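Local atomic coordinates of Alpha/beta hydrolase (Pectobacterium atrosepticum SCRI1043, PDB entry 3BDV), a protein that is of unknown specificity but probably acts as a hydrolase of the alpha/beta-hydrolase fold and binds calcium in the crystal. Residues G80-A85 with A106-M111; T19-P24 with S70-P75; D8-E13 with L180-E185; V91-Q96 with S122-P127. One frame throughout, in Å; residues are numbered along the deposited sequence.

The four contacts lie around one parallel sheet. Interaction 1 lies at the turn after strand 76-81, which fits the nucleophile elbow of the family and so the probable active site. Interaction 2 is about 19 Å from it, centre to centre, yet H81 N lies 3.1 Å from V23 O, a probable hydrogen bond. The V21 side chain of interaction 2 is about 7 Å from a bound calcium. Interaction 3 joins helices near the chain ends and meets interaction 2 where M20 CE packs 3.7 Å from L180 CD2. Interaction 4 shares helix 83-93 with interaction 1, centres about 15 Å apart. F183 CZ of interaction 3 lies 3.4 Å from P127 O of interaction 4.

Interaction 1. Residues G80-A85 with A106-M111; sequences GHSFGA and APAEPM
S82 has a positive phi of 58° with psi -120°, a strained backbone at the turn from strand 76-81 into helix 83-93. Its OG is anti to the backbone N, chi1 -160°. The hydroxyl therefore lies beside the carbonyl carbon, and OG passes 3.9 Å from the methyl CB of A108. The backbone of S82 also faces the other segment. Its CA sits 3.0 Å from A106 O, in a CA-H...O contact.

H81 has CG anti to its backbone N. This brings CD2 of H81 to 4.0 Å from A106 CB, which approaches the ring obliquely. S82 CB lies over the centre of one ring face, 4.0 Å above the plane. The polar end of H81 is held elsewhere: NE2 is hydrogen-bonded to H163 O, and H33 and W34 meet the ring edge-to-face. On the helix side, the A85 methyl packs on P107, with CB 3.9 Å from P107 CA and 4.0 Å from P107 CB. The touching residues are all buried.

The sequence GHSFG with this backbone is consistent with a nucleophile elbow, and S82 would then be the probable nucleophile. G80 and G84 have no side chain, and the turn is close at both: A85 CA lies near G80 and H81 O near G84. The segment 106-111 follows strand 99-105 and runs past the turn. Across the contact the side chains meet by van der Waals packing, with the CA-H...O contact at the backbone. Here the S82 OG meets an apolar methyl, that of A108, and makes no clear hydrogen bond; the S82 side chain also touches H163 outside the contact.

Interaction 2. Residues T19-P24 with S70-P75; sequences TMVLVP and SVCTQP
Two direct hydrogen bonds hold the start of strand 19-23 to the loop that leads into strand 76-81. The backbone bond runs from T19 N to P75 O, 2.9 Å long. It is nearly straight, at 168°, and the donor lies in the carbonyl plane. It leads into the pairing of neighbouring strands, where T19 and V21 go on to bond with I77 and I79. The side-chain bond runs from Q74 NE2 to T19 OG1, at 2.7 Å. T19 OG1 lies close to the amide plane of Q74, 9° out of it. T19 has OG1 beside its backbone N, chi1 -67°, which turns the hydroxyl to the loop. The Q74 chain is extended beyond CG and crosses the T19 side chain at about a right angle.

A water adds a third link. It lies 2.7 Å from T19 OG1 and accepts a hydrogen bond from T73 N at 3.1 Å.

The apolar part is looser. The C72 sulphur faces the strand, with SG 4.3 Å from T19 CG2 and 4.4 Å from V21 CG2. T19 CG2 is anti to its backbone N, so the methyl and the hydroxyl of one residue serve different partners. V21 also packs on V76, L78 and E68; E68 is one of the residues at the bound calcium.

The T19 hydroxyl accepts from Q74 NE2 and is also bonded to the water, so two bonds fix it. The chemistry is that of a polar join at the start of an inner strand, with a small apolar contact at C72 beside it, near the protein surface.

Interaction 3. Residues D8-E13 with L180-E185; sequences DLRLTE and LAEFSE. With EDO (1,2-ethanediol), chain H.
Two helices near the two ends of the chain, 4-15 and 174-185, pack together here beside the central sheet. Over the contact their axes approach to 9.6 Å and run 33° apart in roughly the same direction.

The polar half is a salt bridge. R10 grips E185 side-on with two nitrogens. R10 NE bonds to E185 OE2 at 2.8 Å, almost straight at 174°, and R10 NH2 to E185 OE1 at 3.0 Å. Both carboxylate oxygens lie near the guanidinium plane, but R10 meets them from above the carboxylate plane, so the two planes are tilted by 34°. R10 is bent at chi3, while E185 is extended beyond CG; the two side chains cross at about a right angle. The A181 methyl lies over one guanidinium face. R10 NH1 donates to O1 of a 1,2-ethanediol at 2.8 Å; the diol is probably from the crystallisation liquor. A water bonds R10 NH1 and E182 OE2, and K178 also pairs with E182. Another water donates to both R10 O and E185 OE2. The pair would stabilise each other's charge.

The apolar half lies deeper. L11 CD2 touches both L180 and A181, 4.2 Å from L180 CG and 4.0 Å from A181 CB. S184 OG is satisfied within its own helix, donating to L180 O at 2.8 Å.

Beneath this, M20 of strand 19-23 packs on L11, L180 and S184. I79 and I77 of strand 76-81 meet L180 and S184. F42 covers L11 from a loop, so the two helices rest together against adjacent strands of the sheet.

Interaction 4. Residues V91-Q96 with S122-P127; sequences VVQQGQ and SPLSVP
V92 CG1 is the centre of the contact. It lies 3.6 Å from S125 OG, 4.0 Å from V126 CG2 and 4.2 Å from L124 CB. V92 has CG1 anti to its backbone N, chi1 171°, which sends this branch into the loop. Beside it, the Q93 chain runs extended and crosses L124 obliquely. L124 CD2 presses on Q93 CG at 3.3 Å, a tight approach. At the Q93 tip, NE2 makes only a weak hydrogen bond to S122 O, 3.3 Å long and bent at 132°. Its stronger partner is Q120 O, so NE2 reaches two carbonyls of the same loop.

A water forms the next layer. It donates to V92 O at 2.7 Å and to Q96 O at 2.9 Å, and makes a weak bond with S125 OG. It thus links the end of the helix to the loop. G95 has positive phi, 98°, which glycine adopts readily, and the chain bonds back into the last turn as a Schellman motif.

Farther out, W151 of helix 141-151 touches Q93 and L124, and the backbones of W151 and L124 are hydrogen-bonded. I99 and V102 of strand 99-105 lie under V92, while V102 also meets L124. D152, a calcium ligand in a structure of this protein, has its side chain about 6 Å from that of L124.

Helix 83-93 is the helix of a beta-alpha-beta crossover between the parallel strands 76-81 and 99-105, as in the alpha/beta-hydrolase fold; the contact packs its C-terminal end on the loop before strand 128-132.

Interaction 1. Residues G80-A85 with A106-M111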
loop_
_atom_site.group_PDB
_atom_site.type_symbol
_atom_site.label_atom_id
_atom_site.label_comp_id
_atom_site.label_asym_id
_atom_site.label_seq_id
_atom_site.Cartn_x
_atom_site.Cartn_y
_atom_site.Cartn_z
ATOM N N GLY A 80 -0.276 -1.056 -0.511
ATOM C CA GLY A 80 0.720 -2.074 -0.761
ATOM C C GLY A 80 1.787 -2.253 0.315
ATOM O O GLY A 80 2.173 -1.293 0.944
ATOM N N HIS A 81 2.317 -3.462 0.444
ATOM C CA HIS A 81 3.459 -3.708 1.319
ATOM C C HIS A 81 4.594 -4.337 0.523
ATOM O O HIS A 81 4.389 -5.353 -0.134
ATOM C CB HIS A 81 3.072 -4.651 2.485
ATOM C CG HIS A 81 4.194 -4.952 3.440
ATOM N ND1 HIS A 81 4.580 -6.233 3.770
ATOM C CD2 HIS A 81 5.031 -4.126 4.110
ATOM C CE1 HIS A 81 5.595 -6.180 4.614
ATOM N NE2 HIS A 81 5.878 -4.908 4.856
ATOM N N SER A 82 5.793 -3.761 0.609
ATOM C CA SER A 82 7.001 -4.407 0.060
ATOM C C SER A 82 6.887 -4.704 -1.460
ATOM O O SER A 82 6.664 -3.790 -2.258
ATOM C CB SER A 82 7.350 -5.637 0.899
ATOM O OG SER A 82 8.723 -6.005 0.688
ATOM N N PHE A 83 6.985 -5.973 -1.878
ATOM C CA PHE A 83 6.764 -6.285 -3.268
ATOM C C PHE A 83 5.386 -5.840 -3.767
ATOM O O PHE A 83 5.242 -5.408 -4.911
ATOM C CB PHE A 83 6.993 -7.774 -3.540
ATOM C CG PHE A 83 7.074 -8.108 -5.004
ATOM C CD1 PHE A 83 8.245 -7.888 -5.711
ATOM C CD2 PHE A 83 6.041 -8.746 -5.640
ATOM C CE1 PHE A 83 8.340 -8.236 -7.091
ATOM C CE2 PHE A 83 6.120 -9.081 -6.984
ATOM C CZ PHE A 83 7.282 -8.843 -7.703
ATOM N N GLY A 84 4.377 -5.971 -2.917
ATOM C CA GLY A 84 3.046 -5.470 -3.229
ATOM C C GLY A 84 3.034 -3.987 -3.539
ATOM O O GLY A 84 2.295 -3.553 -4.419
ATOM N N ALA A 85 3.845 -3.196 -2.843
ATOM C CA ALA A 85 3.882 -1.782 -3.109
ATOM C C ALA A 85 4.542 -1.513 -4.446
ATOM O O ALA A 85 4.143 -0.612 -5.177
ATOM C CB ALA A 85 4.643 -1.042 -1.980
ATOM N N ALA A 106 6.674 0.416 3.192
ATOM C CA ALA A 106 7.933 -0.361 3.083
ATOM C C ALA A 106 8.101 -0.921 1.657
ATOM O O ALA A 106 8.324 -2.119 1.453
ATOM C CB ALA A 106 8.022 -1.491 4.144
ATOM N N PRO A 107 8.042 -0.038 0.651
ATOM C CA PRO A 107 8.326 -0.515 -0.696
ATOM C C PRO A 107 9.732 -1.093 -0.709
ATOM O O PRO A 107 10.629 -0.548 -0.065
ATOM C CB PRO A 107 8.248 0.749 -1.541
ATOM C CG PRO A 107 8.582 1.769 -0.699
ATOM C CD PRO A 107 7.994 1.431 0.668
ATOM N N ALA A 108 9.924 -2.199 -1.422
ATOM C CA ALA A 108 11.241 -2.777 -1.524
ATOM C C ALA A 108 12.061 -2.047 -2.619
ATOM O O ALA A 108 11.502 -1.590 -3.596
ATOM C CB ALA A 108 11.118 -4.281 -1.813
ATOM N N GLU A 109 13.376 -2.020 -2.462
ATOM C CA GLU A 109 14.273 -1.622 -3.530
ATOM C C GLU A 109 14.060 -2.587 -4.698
ATOM O O GLU A 109 14.166 -3.806 -4.542
ATOM C CB GLU A 109 15.726 -1.673 -3.000
ATOM C CG GLU A 109 16.773 -1.218 -3.960
ATOM C CD GLU A 109 16.742 0.274 -4.206
ATOM O OE1 GLU A 109 17.012 1.042 -3.259
ATOM O OE2 GLU A 109 16.469 0.675 -5.347
ATOM N N PRO A 110 13.725 -2.048 -5.882
ATOM C CA PRO A 110 13.474 -2.977 -7.007
ATOM C C PRO A 110 14.546 -4.041 -7.333
ATOM O O PRO A 110 14.229 -5.192 -7.693
ATOM C CB PRO A 110 13.248 -2.018 -8.157
ATOM C CG PRO A 110 12.648 -0.834 -7.523
ATOM C CD PRO A 110 13.365 -0.667 -6.248
HETATM N N MSE A 111 15.798 -3.714 -7.106
HETATM C CA MSE A 111 16.855 -4.673 -7.378
HETATM C C MSE A 111 16.739 -5.924 -6.528
HETATM O O MSE A 111 17.140 -7.006 -6.988
HETATM C CB MSE A 111 18.225 -3.996 -7.211
HETATM C CG MSE A 111 19.460 -4.890 -7.378
HETATM SE SE MSE A 111 19.839 -4.988 -9.226
HETATM C CE MSE A 111 20.568 -3.171 -9.496
#

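Interaction 2. Residues T19-P24 with S70-P75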
loop_
_atom_site.group_PDB
_atom_site.type_symbol
_atom_site.label_atom_id
_atom_site.label_comp_id
_atom_site.label_asym_id
_atom_site.label_seq_id
_atom_site.Cartn_x
_atom_site.Cartn_y
_atom_site.Cartn_z
ATOM N N THR A 19 -12.802 2.647 -2.506
ATOM C CA THR A 19 -12.579 1.271 -2.111
ATOM C C THR A 19 -11.107 1.064 -1.812
ATOM O O THR A 19 -10.255 1.391 -2.656
ATOM C CB THR A 19 -13.018 0.337 -3.259
ATOM O OG1 THR A 19 -14.436 0.436 -3.417
ATOM C CG2 THR A 19 -12.647 -1.109 -2.995
HETATM N N MSE A 20 -10.805 0.544 -0.637
HETATM C CA MSE A 20 -9.434 0.195 -0.311
HETATM C C MSE A 20 -9.135 -1.182 -0.856
HETATM O O MSE A 20 -9.898 -2.110 -0.619
HETATM C CB MSE A 20 -9.237 0.119 1.190
HETATM C CG MSE A 20 -9.653 1.331 1.951
HETATM SE SE MSE A 20 -8.939 2.999 1.382
HETATM C CE MSE A 20 -9.345 4.055 2.952
ATOM N N VAL A 21 -7.996 -1.316 -1.528
ATOM C CA VAL A 21 -7.498 -2.614 -1.986
ATOM C C VAL A 21 -6.146 -2.937 -1.318
ATOM O O VAL A 21 -5.159 -2.267 -1.589
ATOM C CB VAL A 21 -7.410 -2.676 -3.517
ATOM C CG1 VAL A 21 -6.940 -4.050 -3.927
ATOM C CG2 VAL A 21 -8.781 -2.369 -4.155
ATOM N N LEU A 22 -6.128 -3.977 -0.476
ATOM C CA LEU A 22 -4.914 -4.448 0.170
ATOM C C LEU A 22 -4.072 -5.315 -0.762
ATOM O O LEU A 22 -4.572 -6.287 -1.306
ATOM C CB LEU A 22 -5.232 -5.246 1.439
ATOM C CG LEU A 22 -5.996 -4.452 2.478
ATOM C CD1 LEU A 22 -6.684 -5.462 3.430
ATOM C CD2 LEU A 22 -5.046 -3.477 3.235
ATOM N N VAL A 23 -2.827 -4.899 -0.991
ATOM C CA VAL A 23 -1.848 -5.637 -1.805
ATOM C C VAL A 23 -0.653 -6.148 -0.977
ATOM O O VAL A 23 0.301 -5.424 -0.756
ATOM C CB VAL A 23 -1.310 -4.788 -2.969
ATOM C CG1 VAL A 23 -0.517 -5.645 -3.939
ATOM C CG2 VAL A 23 -2.494 -4.055 -3.720
ATOM N N PRO A 24 -0.703 -7.409 -0.517
ATOM C CA PRO A 24 0.431 -7.998 0.204
ATOM C C PRO A 24 1.636 -8.250 -0.672
ATOM O O PRO A 24 1.509 -8.300 -1.910
ATOM C CB PRO A 24 -0.139 -9.319 0.760
ATOM C CG PRO A 24 -1.640 -9.101 0.744
ATOM C CD PRO A 24 -1.867 -8.316 -0.520
ATOM N N SER A 70 -11.062 -4.796 -11.921
ATOM C CA SER A 70 -12.070 -5.011 -12.956
ATOM C C SER A 70 -13.457 -5.037 -12.354
ATOM O O SER A 70 -14.416 -4.661 -13.016
ATOM C CB SER A 70 -11.834 -6.344 -13.677
ATOM O OG SER A 70 -12.072 -7.461 -12.810
ATOM N N VAL A 71 -13.572 -5.523 -11.119
ATOM C CA VAL A 71 -14.884 -5.619 -10.442
ATOM C C VAL A 71 -15.171 -4.518 -9.419
ATOM O O VAL A 71 -16.244 -4.497 -8.806
ATOM C CB VAL A 71 -15.033 -6.962 -9.769
ATOM C CG1 VAL A 71 -14.878 -8.054 -10.829
ATOM C CG2 VAL A 71 -14.011 -7.115 -8.640
ATOM N N CYS A 72 -14.244 -3.582 -9.254
ATOM C CA CYS A 72 -14.495 -2.437 -8.379
ATOM C C CYS A 72 -15.464 -1.424 -9.003
ATOM O O CYS A 72 -15.353 -1.076 -10.180
ATOM C CB CYS A 72 -13.197 -1.734 -8.043
ATOM S SG CYS A 72 -12.178 -2.698 -6.922
ATOM N N THR A 73 -16.387 -0.923 -8.192
ATOM C CA THR A 73 -17.380 0.036 -8.672
ATOM C C THR A 73 -17.005 1.490 -8.334
ATOM O O THR A 73 -17.548 2.430 -8.909
ATOM C CB THR A 73 -18.724 -0.302 -8.073
ATOM O OG1 THR A 73 -18.574 -0.463 -6.657
ATOM C CG2 THR A 73 -19.243 -1.601 -8.671
ATOM N N GLN A 74 -16.076 1.676 -7.404
ATOM C CA GLN A 74 -15.668 3.011 -6.985
ATOM C C GLN A 74 -14.174 3.153 -7.314
ATOM O O GLN A 74 -13.509 2.155 -7.623
ATOM C CB GLN A 74 -15.855 3.174 -5.475
ATOM C CG GLN A 74 -17.161 2.670 -4.932
ATOM C CD GLN A 74 -17.273 2.858 -3.441
ATOM O OE1 GLN A 74 -18.187 3.510 -2.948
ATOM N NE2 GLN A 74 -16.339 2.291 -2.712
ATOM N N PRO A 75 -13.653 4.383 -7.259
ATOM C CA PRO A 75 -12.214 4.581 -7.342
ATOM C C PRO A 75 -11.527 3.893 -6.169
ATOM O O PRO A 75 -12.079 3.877 -5.057
ATOM C CB PRO A 75 -12.058 6.078 -7.242
ATOM C CG PRO A 75 -13.385 6.627 -7.597
ATOM C CD PRO A 75 -14.350 5.651 -7.041
HETATM O O HOH W 1 -15.844 -1.111 -5.170
#

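Interaction 3. Residues D8-E13 with L180-E185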
loop_
_atom_site.group_PDB
_atom_site.type_symbol
_atom_site.label_atom_id
_atom_site.label_comp_id
_atom_site.label_asym_id
_atom_site.label_seq_id
_atom_site.Cartn_x
_atom_site.Cartn_y
_atom_site.Cartn_z
ATOM N N ASP A 8 -12.228 4.993 13.055
ATOM C CA ASP A 8 -13.229 4.119 12.429
ATOM C C ASP A 8 -14.357 4.874 11.789
ATOM O O ASP A 8 -14.747 4.517 10.670
ATOM C CB ASP A 8 -13.779 3.122 13.428
ATOM C CG ASP A 8 -12.717 2.172 13.908
ATOM O OD1 ASP A 8 -11.735 2.029 13.200
ATOM O OD2 ASP A 8 -12.834 1.608 14.992
ATOM N N LEU A 9 -14.853 5.933 12.435
ATOM C CA LEU A 9 -15.945 6.731 11.819
ATOM C C LEU A 9 -15.478 7.384 10.529
ATOM O O LEU A 9 -16.164 7.347 9.514
ATOM C CB LEU A 9 -16.427 7.842 12.758
ATOM C CG LEU A 9 -17.221 7.483 14.018
ATOM C CD1 LEU A 9 -17.171 8.619 15.059
ATOM C CD2 LEU A 9 -18.651 7.136 13.636
ATOM N N ARG A 10 -14.284 7.966 10.561
ATOM C CA ARG A 10 -13.767 8.668 9.389
ATOM C C ARG A 10 -13.538 7.686 8.263
ATOM O O ARG A 10 -13.935 7.953 7.135
ATOM C CB ARG A 10 -12.478 9.413 9.723
ATOM C CG ARG A 10 -12.725 10.699 10.519
ATOM C CD ARG A 10 -11.438 11.317 10.995
ATOM N NE ARG A 10 -10.673 11.946 9.913
ATOM C CZ ARG A 10 -9.501 12.538 10.132
ATOM N NH1 ARG A 10 -8.968 12.562 11.343
ATOM N NH2 ARG A 10 -8.814 13.065 9.159
ATOM N N LEU A 11 -12.967 6.514 8.567
ATOM C CA LEU A 11 -12.700 5.532 7.497
ATOM C C LEU A 11 -13.973 4.892 6.959
ATOM O O LEU A 11 -14.084 4.620 5.765
ATOM C CB LEU A 11 -11.672 4.465 7.919
ATOM C CG LEU A 11 -10.243 4.995 7.888
ATOM C CD1 LEU A 11 -9.306 4.047 8.695
ATOM C CD2 LEU A 11 -9.747 5.254 6.485
ATOM N N THR A 12 -14.957 4.718 7.830
ATOM C CA THR A 12 -16.269 4.228 7.400
ATOM C C THR A 12 -16.934 5.201 6.392
ATOM O O THR A 12 -17.436 4.781 5.357
ATOM C CB THR A 12 -17.172 3.924 8.640
ATOM O OG1 THR A 12 -16.592 2.845 9.385
ATOM C CG2 THR A 12 -18.593 3.567 8.196
ATOM N N GLU A 13 -16.851 6.505 6.633
ATOM C CA GLU A 13 -17.311 7.494 5.641
ATOM C C GLU A 13 -16.538 7.481 4.331
ATOM O O GLU A 13 -17.120 7.640 3.244
ATOM C CB GLU A 13 -17.258 8.908 6.193
ATOM C CG GLU A 13 -18.234 9.161 7.313
ATOM C CD GLU A 13 -19.676 8.989 6.861
ATOM O OE1 GLU A 13 -20.082 9.698 5.917
ATOM O OE2 GLU A 13 -20.384 8.129 7.435
ATOM N N LEU A 180 -3.903 7.157 6.626
ATOM C CA LEU A 180 -4.746 6.786 5.537
ATOM C C LEU A 180 -6.041 7.604 5.518
ATOM O O LEU A 180 -6.517 8.005 4.485
ATOM C CB LEU A 180 -5.099 5.312 5.659
ATOM C CG LEU A 180 -6.050 4.734 4.597
ATOM C CD1 LEU A 180 -5.543 4.937 3.137
ATOM C CD2 LEU A 180 -6.320 3.305 4.915
ATOM N N ALA A 181 -6.627 7.814 6.681
ATOM C CA ALA A 181 -7.833 8.595 6.781
ATOM C C ALA A 181 -7.622 10.020 6.278
ATOM O O ALA A 181 -8.385 10.522 5.457
ATOM C CB ALA A 181 -8.324 8.569 8.286
ATOM N N GLU A 182 -6.545 10.638 6.731
ATOM C CA GLU A 182 -6.164 11.995 6.366
ATOM C C GLU A 182 -6.027 12.161 4.865
ATOM O O GLU A 182 -6.554 13.112 4.271
ATOM C CB GLU A 182 -4.864 12.366 7.068
ATOM C CG GLU A 182 -5.032 12.462 8.601
ATOM C CD GLU A 182 -3.758 12.579 9.374
ATOM O OE1 GLU A 182 -2.711 12.630 8.729
ATOM O OE2 GLU A 182 -3.815 12.606 10.623
ATOM N N PHE A 183 -5.274 11.225 4.284
ATOM C CA PHE A 183 -4.956 11.160 2.839
ATOM C C PHE A 183 -6.164 10.877 1.999
ATOM O O PHE A 183 -6.403 11.557 1.006
ATOM C CB PHE A 183 -3.901 10.050 2.692
ATOM C CG PHE A 183 -3.519 9.685 1.276
ATOM C CD1 PHE A 183 -2.833 10.582 0.480
ATOM C CD2 PHE A 183 -3.755 8.411 0.793
ATOM C CE1 PHE A 183 -2.415 10.196 -0.794
ATOM C CE2 PHE A 183 -3.364 8.021 -0.472
ATOM C CZ PHE A 183 -2.711 8.875 -1.266
ATOM N N SER A 184 -6.913 9.846 2.359
ATOM C CA SER A 184 -8.067 9.463 1.600
ATOM C C SER A 184 -9.181 10.469 1.619
ATOM O O SER A 184 -9.832 10.637 0.612
ATOM C CB SER A 184 -8.579 8.065 2.005
ATOM O OG SER A 184 -9.048 8.040 3.359
ATOM N N GLU A 185 -9.402 11.185 2.724
ATOM C CA GLU A 185 -10.514 12.150 2.719
ATOM C C GLU A 185 -10.385 13.172 1.602
ATOM O O GLU A 185 -11.397 13.551 0.998
ATOM C CB GLU A 185 -10.645 12.840 4.068
ATOM C CG GLU A 185 -11.193 11.922 5.110
ATOM C CD GLU A 185 -11.172 12.506 6.496
ATOM O OE1 GLU A 185 -10.461 13.493 6.686
ATOM O OE2 GLU A 185 -11.874 11.968 7.382
HETATM C C1 EDO H . -9.058 10.610 14.306
HETATM O O1 EDO H . -9.804 11.767 13.870
HETATM C C2 EDO H . -7.808 10.291 13.475
HETATM O O2 EDO H . -6.603 10.789 14.080
HETATM O O HOH W 2 -14.099 10.907 6.723
HETATM O O HOH W 3 -6.027 12.651 11.829
#

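Interaction 4. Residues V91-Q96 with S122-P127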
loop_
_atom_site.group_PDB
_atom_site.type_symbol
_atom_site.label_atom_id
_atom_site.label_comp_id
_atom_site.label_asym_id
_atom_site.label_seq_id
_atom_site.Cartn_x
_atom_site.Cartn_y
_atom_site.Cartn_z
ATOM N N VAL A 91 1.634 -0.830 -11.665
ATOM C CA VAL A 91 0.309 -0.774 -12.304
ATOM C C VAL A 91 -0.103 0.664 -12.610
ATOM O O VAL A 91 -0.582 0.942 -13.694
ATOM C CB VAL A 91 -0.756 -1.466 -11.451
ATOM C CG1 VAL A 91 -2.157 -1.033 -11.854
ATOM C CG2 VAL A 91 -0.587 -2.948 -11.576
ATOM N N VAL A 92 0.126 1.574 -11.683
ATOM C CA VAL A 92 -0.143 3.006 -11.899
ATOM C C VAL A 92 0.732 3.548 -13.036
ATOM O O VAL A 92 0.229 4.231 -13.959
ATOM C CB VAL A 92 0.077 3.827 -10.597
ATOM C CG1 VAL A 92 -0.002 5.334 -10.914
ATOM C CG2 VAL A 92 -0.973 3.449 -9.552
ATOM N N GLN A 93 2.003 3.170 -13.032
ATOM C CA GLN A 93 2.945 3.626 -14.056
ATOM C C GLN A 93 2.613 3.124 -15.457
ATOM O O GLN A 93 2.925 3.781 -16.443
ATOM C CB GLN A 93 4.396 3.272 -13.687
ATOM C CG GLN A 93 4.935 4.112 -12.508
ATOM C CD GLN A 93 6.385 3.860 -12.191
ATOM O OE1 GLN A 93 6.900 2.743 -12.404
ATOM N NE2 GLN A 93 7.061 4.893 -11.628
ATOM N N GLN A 94 1.967 1.972 -15.548
ATOM C CA GLN A 94 1.605 1.416 -16.842
ATOM C C GLN A 94 0.274 1.958 -17.305
ATOM O O GLN A 94 -0.167 1.625 -18.405
ATOM C CB GLN A 94 1.601 -0.111 -16.770
ATOM C CG GLN A 94 2.945 -0.698 -16.392
ATOM C CD GLN A 94 4.058 -0.206 -17.276
ATOM O OE1 GLN A 94 5.120 0.238 -16.811
ATOM N NE2 GLN A 94 3.823 -0.263 -18.558
ATOM N N GLY A 95 -0.363 2.817 -16.503
ATOM C CA GLY A 95 -1.537 3.608 -16.967
ATOM C C GLY A 95 -2.928 3.099 -16.618
ATOM O O GLY A 95 -3.927 3.561 -17.187
ATOM N N GLN A 96 -3.003 2.145 -15.702
ATOM C CA GLN A 96 -4.259 1.620 -15.145
ATOM C C GLN A 96 -5.223 2.705 -14.649
ATOM O O GLN A 96 -4.848 3.552 -13.833
ATOM C CB GLN A 96 -3.918 0.739 -13.937
ATOM C CG GLN A 96 -5.112 0.092 -13.302
ATOM C CD GLN A 96 -5.770 -0.866 -14.255
ATOM O OE1 GLN A 96 -6.965 -0.774 -14.516
ATOM N NE2 GLN A 96 -4.978 -1.773 -14.811
ATOM N N SER A 122 10.085 7.866 -11.796
ATOM C CA SER A 122 9.310 8.948 -12.379
ATOM C C SER A 122 7.972 9.077 -11.653
ATOM O O SER A 122 7.491 8.122 -11.008
ATOM C CB SER A 122 9.147 8.745 -13.892
ATOM O OG SER A 122 8.656 7.467 -14.205
ATOM N N PRO A 123 7.374 10.266 -11.727
ATOM C CA PRO A 123 6.172 10.532 -10.973
ATOM C C PRO A 123 5.030 9.611 -11.241
ATOM O O PRO A 123 4.740 9.272 -12.403
ATOM C CB PRO A 123 5.807 11.953 -11.380
ATOM C CG PRO A 123 7.044 12.542 -11.814
ATOM C CD PRO A 123 7.776 11.444 -12.503
ATOM N N LEU A 124 4.348 9.242 -10.174
ATOM C CA LEU A 124 3.149 8.456 -10.284
ATOM C C LEU A 124 2.023 9.451 -10.664
ATOM O O LEU A 124 1.975 10.594 -10.198
ATOM C CB LEU A 124 2.812 7.739 -8.989
ATOM C CG LEU A 124 3.855 6.670 -8.595
ATOM C CD1 LEU A 124 3.486 5.987 -7.304
ATOM C CD2 LEU A 124 3.996 5.661 -9.711
ATOM N N SER A 125 1.131 9.013 -11.516
ATOM C CA SER A 125 0.121 9.929 -12.019
ATOM C C SER A 125 -0.953 10.217 -10.959
ATOM O O SER A 125 -1.864 10.994 -11.214
ATOM C CB SER A 125 -0.519 9.321 -13.265
ATOM O OG SER A 125 -1.151 8.084 -12.945
ATOM N N VAL A 126 -0.870 9.584 -9.788
ATOM C CA VAL A 126 -1.904 9.765 -8.758
ATOM C C VAL A 126 -1.259 10.110 -7.453
ATOM O O VAL A 126 -0.083 9.785 -7.236
ATOM C CB VAL A 126 -2.704 8.489 -8.538
ATOM C CG1 VAL A 126 -3.378 8.083 -9.839
ATOM C CG2 VAL A 126 -1.778 7.368 -8.008
ATOM N N PRO A 127 -2.024 10.720 -6.543
ATOM C CA PRO A 127 -1.506 10.972 -5.206
ATOM C C PRO A 127 -0.990 9.717 -4.505
ATOM O O PRO A 127 -1.669 8.672 -4.491
ATOM C CB PRO A 127 -2.720 11.591 -4.466
ATOM C CG PRO A 127 -3.513 12.222 -5.582
ATOM C CD PRO A 127 -3.380 11.290 -6.726
HETATM O O HOH W 4 -2.329 5.081 -13.896
#